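PDB 3QXI: enoyl-CoA hydratase EchA1 from Mycobacterium marinum, which probably catalyses the reversible addition of water to the double bond of 2-enoyl-CoA thioesters, as other crotonase-family hydratases do. Local coordinates for residues P101-A113 against P190-I204. Sequence-based numbering, arbitrary orientation.
Sequences PAKPLIAAVEGYA and PGAALDAAIALAEKI
Ile106 overlaps helix 193-204 with both of its branches. Its CG2 rests on CB of Ala197 at 3.7 Å. CG1 lies beside the backbone N (chi1 -55°), and the extended chi2 carries CD1 on to the next helical turn. There CD1 meets CG of Leu200 at 3.6 Å and touches Ala201. One turn further, Pro104 and Ile204 lie alongside with their side chains pointing opposite ways, CG of Pro104 3.9 Å from CG2 of Ile204. Towards the other end of the helix, Ala108 brings its CB to 3.8 Å from CB of Ala197. Small side chains here allow close backbones: the CA atoms of Ala108 and Ala193 are 5.3 Å apart. The helix runs nearly antiparallel to strand 105-109 (159°) and packs on one face of the crotonase-fold sheet, also touching the flanking strands 62-67 and 126-130.

Glu110 follows the strand and bends at chi2 (-86°) to bring its carboxylate to the start of the helix. OE1 accepts the N-H of Gly191 on its syn side (N to OE1 2.9 Å). OE2 accepts the N-H of Ala193 (N to OE2 3.0 Å), with the donor tilted well out of the carboxylate plane. The two bonds use both oxygens and limit rotation of the group. The positive end of the helix dipole probably stabilises the carboxylate charge. The contact thus combines apolar packing along the helix with a charged side chain bonded at its start.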
ATOM      1  N   PRO B 101     -15.248   3.279  15.727  1.00 21.85           N
ATOM      2  CA  PRO B 101     -15.471   4.524  16.487  1.00 21.93           C
ATOM      3  C   PRO B 101     -14.660   5.704  15.967  1.00 21.24           C
ATOM      4  O   PRO B 101     -13.601   5.513  15.356  1.00 21.05           O
ATOM      5  CB  PRO B 101     -14.986   4.161  17.890  1.00 21.46           C
ATOM      6  CG  PRO B 101     -13.906   3.093  17.635  1.00 21.21           C
ATOM      7  CD  PRO B 101     -14.471   2.293  16.494  1.00 21.83           C
ATOM      8  N   ALA B 102     -15.157   6.904  16.223  1.00 20.74           N
ATOM      9  CA  ALA B 102     -14.474   8.107  15.836  1.00 20.53           C
ATOM     10  C   ALA B 102     -13.175   8.285  16.646  1.00 20.16           C
ATOM     11  O   ALA B 102     -12.161   8.753  16.114  1.00 19.85           O
ATOM     12  CB  ALA B 102     -15.425   9.343  15.992  1.00 21.17           C
ATOM     13  N   LYS B 103     -13.186   7.900  17.917  1.00 19.58           N
ATOM     14  CA  LYS B 103     -11.961   8.045  18.750  1.00 19.66           C
ATOM     15  C   LYS B 103     -10.929   6.933  18.479  1.00 18.94           C
ATOM     16  O   LYS B 103     -11.296   5.881  17.933  1.00 19.31           O
ATOM     17  CB  LYS B 103     -12.316   8.131  20.234  1.00 19.69           C
ATOM     18  CG  LYS B 103     -12.897   9.489  20.615  1.00 19.09           C
ATOM     19  CD  LYS B 103     -13.441   9.427  22.037  1.00 20.99           C
ATOM     20  CE  LYS B 103     -14.414  10.567  22.338  1.00 20.74           C
ATOM     21  NZ  LYS B 103     -15.003  10.469  23.733  1.00 21.07           N
ATOM     22  N   PRO B 104      -9.640   7.160  18.824  1.00 18.31           N
ATOM     23  CA  PRO B 104      -8.663   6.079  18.608  1.00 17.52           C
ATOM     24  C   PRO B 104      -8.987   4.790  19.349  1.00 17.51           C
ATOM     25  O   PRO B 104      -9.490   4.817  20.470  1.00 18.00           O
ATOM     26  CB  PRO B 104      -7.350   6.675  19.093  1.00 17.47           C
ATOM     27  CG  PRO B 104      -7.529   8.135  18.959  1.00 18.02           C
ATOM     28  CD  PRO B 104      -8.984   8.415  19.232  1.00 18.61           C
ATOM     29  N   LEU B 105      -8.749   3.668  18.681  1.00 17.56           N
ATOM     30  CA  LEU B 105      -8.998   2.336  19.227  1.00 18.22           C
ATOM     31  C   LEU B 105      -7.753   1.455  19.036  1.00 18.07           C
ATOM     32  O   LEU B 105      -7.225   1.351  17.933  1.00 19.01           O
ATOM     33  CB  LEU B 105     -10.196   1.710  18.523  1.00 17.27           C
ATOM     34  CG  LEU B 105     -10.630   0.283  18.931  1.00 19.61           C
ATOM     35  CD1 LEU B 105     -10.843   0.112  20.434  1.00 20.22           C
ATOM     36  CD2 LEU B 105     -11.913  -0.140  18.170  1.00 19.00           C
ATOM     37  N   ILE B 106      -7.277   0.835  20.113  1.00 18.60           N
ATOM     38  CA  ILE B 106      -6.077  -0.015  20.053  1.00 17.13           C
ATOM     39  C   ILE B 106      -6.458  -1.491  20.325  1.00 17.23           C
ATOM     40  O   ILE B 106      -7.156  -1.778  21.287  1.00 16.99           O
ATOM     41  CB  ILE B 106      -4.980   0.506  21.053  1.00 17.47           C
ATOM     42  CG1 ILE B 106      -4.672   1.985  20.783  1.00 16.61           C
ATOM     43  CG2 ILE B 106      -3.680  -0.365  21.005  1.00 14.87           C
ATOM     44  CD1 ILE B 106      -3.677   2.647  21.769  1.00 17.68           C
ATOM     45  N   ALA B 107      -6.038  -2.430  19.468  1.00 16.31           N
ATOM     46  CA  ALA B 107      -6.195  -3.843  19.844  1.00 15.39           C
ATOM     47  C   ALA B 107      -4.983  -4.274  20.705  1.00 15.76           C
ATOM     48  O   ALA B 107      -3.851  -3.878  20.417  1.00 15.00           O
ATOM     49  CB  ALA B 107      -6.350  -4.711  18.663  1.00 14.43           C
ATOM     50  N   ALA B 108      -5.247  -5.020  21.790  1.00 15.17           N
ATOM     51  CA  ALA B 108      -4.210  -5.624  22.614  1.00 15.20           C
ATOM     52  C   ALA B 108      -4.398  -7.147  22.501  1.00 15.73           C
ATOM     53  O   ALA B 108      -5.351  -7.734  23.062  1.00 14.57           O
ATOM     54  CB  ALA B 108      -4.310  -5.150  24.053  1.00 14.70           C
ATOM     55  N   VAL B 109      -3.484  -7.764  21.754  1.00 15.95           N
ATOM     56  CA  VAL B 109      -3.621  -9.157  21.348  1.00 16.58           C
ATOM     57  C   VAL B 109      -2.679 -10.075  22.086  1.00 17.35           C
ATOM     58  O   VAL B 109      -1.482  -9.857  22.080  1.00 16.96           O
ATOM     59  CB  VAL B 109      -3.327  -9.348  19.840  1.00 16.46           C
ATOM     60  CG1 VAL B 109      -3.498 -10.832  19.458  1.00 15.14           C
ATOM     61  CG2 VAL B 109      -4.210  -8.442  18.990  1.00 15.12           C
ATOM     62  N   GLU B 110      -3.253 -11.126  22.675  1.00 18.71           N
ATOM     63  CA  GLU B 110      -2.531 -12.263  23.230  1.00 18.30           C
ATOM     64  C   GLU B 110      -3.052 -13.468  22.482  1.00 18.93           C
ATOM     65  O   GLU B 110      -4.163 -13.430  21.993  1.00 17.34           O
ATOM     66  CB  GLU B 110      -2.855 -12.426  24.719  1.00 18.91           C
ATOM     67  CG  GLU B 110      -2.631 -11.143  25.560  1.00 16.92           C
ATOM     68  CD  GLU B 110      -1.208 -10.989  26.042  1.00 19.74           C
ATOM     69  OE1 GLU B 110      -0.376 -11.864  25.705  1.00 20.61           O
ATOM     70  OE2 GLU B 110      -0.918 -10.000  26.783  1.00 20.06           O
ATOM     71  N   GLY B 111      -2.244 -14.525  22.379  1.00 19.96           N
ATOM     72  CA  GLY B 111      -2.684 -15.776  21.776  1.00 21.29           C
ATOM     73  C   GLY B 111      -3.154 -15.690  20.337  1.00 21.97           C
ATOM     74  O   GLY B 111      -2.490 -15.106  19.483  1.00 22.40           O
ATOM     75  N   TYR B 112      -4.288 -16.314  20.054  1.00 22.70           N
ATOM     76  CA  TYR B 112      -4.831 -16.341  18.699  1.00 23.23           C
ATOM     77  C   TYR B 112      -5.815 -15.211  18.441  1.00 22.45           C
ATOM     78  O   TYR B 112      -6.711 -14.944  19.257  1.00 22.22           O
ATOM     79  CB  TYR B 112      -5.536 -17.670  18.440  1.00 24.45           C
ATOM     80  CG  TYR B 112      -4.571 -18.811  18.215  1.00 27.28           C
ATOM     81  CD1 TYR B 112      -3.836 -18.902  17.022  1.00 30.66           C
ATOM     82  CD2 TYR B 112      -4.390 -19.795  19.180  1.00 31.38           C
ATOM     83  CE1 TYR B 112      -2.942 -19.946  16.798  1.00 32.79           C
ATOM     84  CE2 TYR B 112      -3.492 -20.850  18.970  1.00 34.77           C
ATOM     85  CZ  TYR B 112      -2.780 -20.918  17.772  1.00 35.32           C
ATOM     86  OH  TYR B 112      -1.900 -21.949  17.553  1.00 37.98           O
ATOM     87  N   ALA B 113      -5.614 -14.538  17.315  1.00 20.88           N
ATOM     88  CA  ALA B 113      -6.571 -13.593  16.763  1.00 19.83           C
ATOM     89  C   ALA B 113      -6.802 -14.116  15.347  1.00 19.78           C
ATOM     90  O   ALA B 113      -6.140 -13.675  14.398  1.00 18.95           O
ATOM     91  CB  ALA B 113      -5.990 -12.160  16.754  1.00 18.84           C
ATOM     92  N   PRO B 190       4.776 -11.592  26.115  1.00 24.24           N
ATOM     93  CA  PRO B 190       3.552 -12.363  26.325  1.00 25.02           C
ATOM     94  C   PRO B 190       2.978 -12.071  27.733  1.00 25.94           C
ATOM     95  O   PRO B 190       3.729 -12.057  28.732  1.00 26.69           O
ATOM     96  CB  PRO B 190       4.010 -13.824  26.208  1.00 25.15           C
ATOM     97  CG  PRO B 190       5.288 -13.782  25.460  1.00 24.50           C
ATOM     98  CD  PRO B 190       5.927 -12.438  25.765  1.00 25.11           C
ATOM     99  N   GLY B 191       1.677 -11.804  27.790  1.00 25.58           N
ATOM    100  CA  GLY B 191       1.006 -11.423  29.026  1.00 26.43           C
ATOM    101  C   GLY B 191       0.989  -9.917  29.249  1.00 26.46           C
ATOM    102  O   GLY B 191       0.241  -9.411  30.092  1.00 27.06           O
ATOM    103  N   ALA B 192       1.797  -9.184  28.496  1.00 25.89           N
ATOM    104  CA  ALA B 192       1.933  -7.744  28.754  1.00 25.71           C
ATOM    105  C   ALA B 192       1.369  -6.832  27.675  1.00 24.51           C
ATOM    106  O   ALA B 192       1.645  -5.635  27.676  1.00 25.18           O
ATOM    107  CB  ALA B 192       3.393  -7.375  29.108  1.00 25.78           C
ATOM    108  N   ALA B 193       0.518  -7.367  26.808  1.00 23.70           N
ATOM    109  CA  ALA B 193      -0.034  -6.575  25.697  1.00 22.53           C
ATOM    110  C   ALA B 193      -0.937  -5.429  26.142  1.00 22.44           C
ATOM    111  O   ALA B 193      -0.793  -4.296  25.664  1.00 22.45           O
ATOM    112  CB  ALA B 193      -0.738  -7.472  24.695  1.00 22.43           C
ATOM    113  N   LEU B 194      -1.853  -5.702  27.071  1.00 21.96           N
ATOM    114  CA  LEU B 194      -2.696  -4.664  27.631  1.00 21.71           C
ATOM    115  C   LEU B 194      -1.916  -3.492  28.224  1.00 21.70           C
ATOM    116  O   LEU B 194      -2.206  -2.347  27.907  1.00 20.50           O
ATOM    117  CB  LEU B 194      -3.668  -5.233  28.660  1.00 22.60           C
ATOM    118  CG  LEU B 194      -4.624  -4.212  29.301  1.00 22.99           C
ATOM    119  CD1 LEU B 194      -5.460  -3.455  28.224  1.00 21.47           C
ATOM    120  CD2 LEU B 194      -5.551  -4.886  30.335  1.00 22.41           C
ATOM    121  N   ASP B 195      -0.930  -3.779  29.082  1.00 22.88           N
ATOM    122  CA  ASP B 195      -0.065  -2.747  29.621  1.00 22.95           C
ATOM    123  C   ASP B 195       0.610  -1.893  28.522  1.00 22.14           C
ATOM    124  O   ASP B 195       0.557  -0.668  28.577  1.00 23.12           O
ATOM    125  CB  ASP B 195       0.946  -3.355  30.602  1.00 24.77           C
ATOM    126  CG  ASP B 195       0.278  -3.833  31.923  1.00 28.21           C
ATOM    127  OD1 ASP B 195       0.764  -4.823  32.489  1.00 31.30           O
ATOM    128  OD2 ASP B 195      -0.735  -3.240  32.383  1.00 29.73           O
ATOM    129  N   ALA B 196       1.204  -2.523  27.513  1.00 20.85           N
ATOM    130  CA  ALA B 196       1.808  -1.783  26.400  1.00 19.57           C
ATOM    131  C   ALA B 196       0.778  -0.965  25.584  1.00 19.03           C
ATOM    132  O   ALA B 196       1.065   0.176  25.173  1.00 18.94           O
ATOM    133  CB  ALA B 196       2.613  -2.722  25.512  1.00 19.26           C
ATOM    134  N   ALA B 197      -0.425  -1.517  25.387  1.00 17.78           N
ATOM    135  CA  ALA B 197      -1.490  -0.778  24.723  1.00 17.31           C
ATOM    136  C   ALA B 197      -1.949   0.415  25.573  1.00 18.08           C
ATOM    137  O   ALA B 197      -2.257   1.507  25.041  1.00 17.51           O
ATOM    138  CB  ALA B 197      -2.697  -1.700  24.354  1.00 16.68           C
ATOM    139  N   ILE B 198      -2.017   0.210  26.886  1.00 18.39           N
ATOM    140  CA  ILE B 198      -2.280   1.335  27.783  1.00 18.63           C
ATOM    141  C   ILE B 198      -1.176   2.389  27.664  1.00 18.67           C
ATOM    142  O   ILE B 198      -1.475   3.571  27.541  1.00 19.35           O
ATOM    143  CB  ILE B 198      -2.475   0.913  29.248  1.00 19.51           C
ATOM    144  CG1 ILE B 198      -3.684  -0.039  29.362  1.00 18.65           C
ATOM    145  CG2 ILE B 198      -2.634   2.183  30.136  1.00 19.21           C
ATOM    146  CD1 ILE B 198      -3.875  -0.695  30.703  1.00 17.94           C
ATOM    147  N   ALA B 199       0.080   1.983  27.642  1.00 18.04           N
ATOM    148  CA  ALA B 199       1.112   2.984  27.500  1.00 19.27           C
ATOM    149  C   ALA B 199       0.918   3.737  26.188  1.00 19.69           C
ATOM    150  O   ALA B 199       0.959   4.969  26.177  1.00 20.74           O
ATOM    151  CB  ALA B 199       2.512   2.396  27.611  1.00 19.19           C
ATOM    152  N   LEU B 200       0.647   3.017  25.096  1.00 19.79           N
ATOM    153  CA  LEU B 200       0.407   3.681  23.810  1.00 19.79           C
ATOM    154  C   LEU B 200      -0.814   4.600  23.866  1.00 19.54           C
ATOM    155  O   LEU B 200      -0.778   5.714  23.359  1.00 19.14           O
ATOM    156  CB  LEU B 200       0.314   2.659  22.644  1.00 19.41           C
ATOM    157  CG  LEU B 200      -0.107   3.124  21.246  1.00 19.45           C
ATOM    158  CD1 LEU B 200       0.826   4.252  20.753  1.00 20.41           C
ATOM    159  CD2 LEU B 200      -0.195   1.917  20.212  1.00 17.01           C
ATOM    160  N   ALA B 201      -1.885   4.140  24.504  1.00 20.50           N
ATOM    161  CA  ALA B 201      -3.089   4.950  24.641  1.00 21.71           C
ATOM    162  C   ALA B 201      -2.825   6.251  25.421  1.00 23.41           C
ATOM    163  O   ALA B 201      -3.380   7.314  25.101  1.00 22.86           O
ATOM    164  CB  ALA B 201      -4.210   4.148  25.291  1.00 22.20           C
ATOM    165  N   GLU B 202      -1.969   6.166  26.437  1.00 24.90           N
ATOM    166  CA  GLU B 202      -1.645   7.352  27.216  1.00 26.53           C
ATOM    167  C   GLU B 202      -0.902   8.425  26.394  1.00 25.79           C
ATOM    168  O   GLU B 202      -1.176   9.607  26.556  1.00 26.01           O
ATOM    169  CB  GLU B 202      -0.984   6.965  28.556  1.00 27.67           C
ATOM    170  CG  GLU B 202      -2.092   6.742  29.612  1.00 32.39           C
ATOM    171  CD  GLU B 202      -1.708   5.924  30.834  1.00 39.80           C
ATOM    172  OE1 GLU B 202      -0.531   5.519  30.986  1.00 43.51           O
ATOM    173  OE2 GLU B 202      -2.618   5.680  31.667  1.00 44.38           O
ATOM    174  N   LYS B 203      -0.016   8.014  25.482  1.00 25.05           N
ATOM    175  CA  LYS B 203       0.679   8.967  24.610  1.00 24.38           C
ATOM    176  C   LYS B 203      -0.327   9.751  23.762  1.00 23.14           C
ATOM    177  O   LYS B 203      -0.209  10.954  23.585  1.00 23.14           O
ATOM    178  CB  LYS B 203       1.694   8.265  23.707  1.00 24.20           C
ATOM    179  CG  LYS B 203       2.981   7.846  24.417  1.00 27.90           C
ATOM    180  CD  LYS B 203       3.625   6.612  23.766  1.00 31.02           C
ATOM    181  CE  LYS B 203       3.944   6.835  22.294  1.00 31.89           C
ATOM    182  NZ  LYS B 203       4.902   7.975  22.188  1.00 35.10           N
ATOM    183  N   ILE B 204      -1.333   9.052  23.269  1.00 22.28           N
ATOM    184  CA  ILE B 204      -2.344   9.632  22.392  1.00 21.01           C
ATOM    185  C   ILE B 204      -3.299  10.518  23.177  1.00 21.65           C
ATOM    186  O   ILE B 204      -3.636  11.608  22.715  1.00 21.44           O
ATOM    187  CB  ILE B 204      -3.095   8.549  21.611  1.00 20.10           C
ATOM    188  CG1 ILE B 204      -2.166   7.923  20.559  1.00 18.54           C
ATOM    189  CG2 ILE B 204      -4.324   9.135  20.940  1.00 18.20           C
ATOM    190  CD1 ILE B 204      -2.674   6.593  20.049  1.00 17.26           C
TER